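Local coordinates for protein sulfide-quinone reductase (Aquifex aeolicus, PDB 3HYW) that oxidises hydrogen sulfide with a quinone as electron acceptor, using a bound FAD and building up polysulfur at its active site, at residues G40-P43 with A44-H47. Sequence-based numbering, arbitrary orientation.
Sequences GFTP and AFPH. With FAD (flavin-adenine dinucleotide), chain G.
The FAD-binding loop that links strand 38-40 to helix 45-50 closes on itself through a 3-10 turn, in which T42 packs against the ring of F45 while its own side chain reaches the cofactor. T42 CA sits 3.6 Å from the centroid of the F45 ring, almost on the ring normal, a CH-pi contact over one face; T42 CG2 packs against F45 CD2 of the same ring. Two backbone bonds define the turn: A44 N donates to F41 O at 3.0 Å, and F45 N donates to T42 O at 2.9 Å. With an alanine in place of F45, T42 CA and CG2 would probably lose their aromatic partner and a gap would be likely to open beside them. As part of a pyridine nucleotide-disulphide oxidoreductase fold, the turn lies along the isoalloxazine and ribityl chain. With OG1 beside the backbone N (chi1 -40°), T42 shares a 2.6 Å hydrogen bond between OG1 and FAD O4', and its CG2, anti to that N, comes within 3.3 Å of FAD C8. P43 continues the contact along the flavin, its CG 3.7 Å from FAD C4. The other side of the P43 ring serves F41, whose ring receives P43 CD over the centre of one face and A44 CB at its edge, 3.7 Å from F41 CD2; helix 376-395 adds F385 and L390 to the surroundings of F41. At the start of helix 45-50, the H47 ring brings its edge to P43 O, with CE1 3.4 Å away, while NE2 is hydrogen-bonded to D350.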
# COMPACT_ATOMS: atom_id res chain seq x y z
N GLY A 40 -37.05 8.24 11.58
CA GLY A 40 -36.46 7.60 10.41
C GLY A 40 -35.15 6.94 10.77
O GLY A 40 -34.27 7.59 11.34
N PHE A 41 -35.00 5.66 10.45
CA PHE A 41 -33.74 4.97 10.70
C PHE A 41 -32.72 5.35 9.62
O PHE A 41 -32.63 4.70 8.56
CB PHE A 41 -33.91 3.46 10.82
CG PHE A 41 -32.65 2.74 11.25
CD1 PHE A 41 -32.16 2.89 12.55
CD2 PHE A 41 -31.94 1.94 10.36
CE1 PHE A 41 -31.00 2.24 12.95
CE2 PHE A 41 -30.78 1.29 10.76
CZ PHE A 41 -30.31 1.44 12.06
N THR A 42 -31.99 6.41 9.91
CA THR A 42 -31.04 7.03 8.98
C THR A 42 -30.05 6.04 8.32
O THR A 42 -29.81 6.12 7.11
CB THR A 42 -30.29 8.23 9.63
OG1 THR A 42 -31.20 8.99 10.44
CG2 THR A 42 -29.75 9.13 8.58
N PRO A 43 -29.44 5.12 9.11
CA PRO A 43 -28.52 4.16 8.50
C PRO A 43 -29.09 3.24 7.41
O PRO A 43 -28.31 2.56 6.72
CB PRO A 43 -28.06 3.32 9.70
CG PRO A 43 -28.19 4.23 10.85
CD PRO A 43 -29.48 4.96 10.58
N ALA A 44 -30.41 3.20 7.25
CA ALA A 44 -31.02 2.42 6.17
C ALA A 44 -31.43 3.29 4.98
O ALA A 44 -32.03 2.80 4.03
CB ALA A 44 -32.23 1.60 6.69
N PHE A 45 -31.11 4.59 5.05
CA PHE A 45 -31.43 5.51 3.95
C PHE A 45 -30.68 5.19 2.64
O PHE A 45 -31.27 5.30 1.56
CB PHE A 45 -31.24 6.98 4.35
CG PHE A 45 -32.26 7.50 5.35
CD1 PHE A 45 -33.31 6.70 5.80
CD2 PHE A 45 -32.19 8.81 5.81
CE1 PHE A 45 -34.25 7.19 6.72
CE2 PHE A 45 -33.13 9.32 6.71
CZ PHE A 45 -34.15 8.50 7.17
N PRO A 46 -29.38 4.80 2.72
CA PRO A 46 -28.73 4.34 1.48
C PRO A 46 -29.43 3.14 0.84
O PRO A 46 -29.51 3.04 -0.38
CB PRO A 46 -27.31 3.96 1.94
CG PRO A 46 -27.09 4.76 3.20
CD PRO A 46 -28.44 4.79 3.87
N HIS A 47 -29.94 2.23 1.68
CA HIS A 47 -30.69 1.07 1.20
C HIS A 47 -32.04 1.50 0.64
O HIS A 47 -32.49 0.93 -0.35
CB HIS A 47 -30.89 0.07 2.34
CG HIS A 47 -29.64 -0.27 3.09
ND1 HIS A 47 -29.00 0.63 3.92
CD2 HIS A 47 -28.90 -1.40 3.14
CE1 HIS A 47 -27.92 0.07 4.44
NE2 HIS A 47 -27.85 -1.17 3.98
PA FAD G . -31.64 12.90 12.97
O1A FAD G . -31.69 11.45 13.37
O2A FAD G . -31.57 13.26 11.52
O5B FAD G . -32.92 13.58 13.63
C5B FAD G . -33.18 14.98 13.63
C4B FAD G . -34.66 15.15 13.92
O4B FAD G . -34.95 16.53 14.18
C3B FAD G . -35.50 14.77 12.71
O3B FAD G . -36.66 14.06 13.16
C2B FAD G . -35.90 16.11 12.11
O2B FAD G . -37.13 16.03 11.39
C1B FAD G . -36.02 16.97 13.35
N9A FAD G . -35.90 18.44 13.12
C8A FAD G . -35.04 19.07 12.29
N7A FAD G . -35.23 20.41 12.40
C5A FAD G . -36.22 20.60 13.30
C6A FAD G . -36.85 21.74 13.82
N6A FAD G . -36.49 22.97 13.40
N1A FAD G . -37.84 21.59 14.74
C2A FAD G . -38.22 20.37 15.16
N3A FAD G . -37.63 19.27 14.68
C4A FAD G . -36.63 19.36 13.76
N1 FAD G . -24.37 6.60 11.70
C2 FAD G . -23.96 5.35 12.06
O2 FAD G . -23.49 5.15 13.20
N3 FAD G . -24.05 4.30 11.20
C4 FAD G . -24.56 4.49 9.97
O4 FAD G . -24.65 3.45 9.08
C4X FAD G . -24.99 5.75 9.58
N5 FAD G . -25.49 5.93 8.34
C5X FAD G . -25.92 7.15 7.94
C6 FAD G . -26.45 7.30 6.66
C7 FAD G . -26.89 8.55 6.22
C7M FAD G . -27.45 8.67 4.82
C8 FAD G . -26.80 9.64 7.08
C8M FAD G . -27.25 11.03 6.67
C9 FAD G . -26.26 9.48 8.36
C9A FAD G . -25.82 8.23 8.82
N10 FAD G . -25.32 8.05 10.08
C10 FAD G . -24.89 6.82 10.46
C1' FAD G . -25.15 9.22 10.98
C2' FAD G . -26.10 9.45 12.13
O2' FAD G . -26.25 8.25 12.90
C3' FAD G . -27.43 9.98 11.59
O3' FAD G . -27.19 11.21 10.86
C4' FAD G . -28.42 10.24 12.72
O4' FAD G . -29.73 10.32 12.14
C5' FAD G . -28.09 11.52 13.47
O5' FAD G . -28.98 11.68 14.57
P FAD G . -29.58 13.12 14.99
O1P FAD G . -30.52 12.90 16.14
O2P FAD G . -28.46 14.13 15.13
O3P FAD G . -30.40 13.61 13.69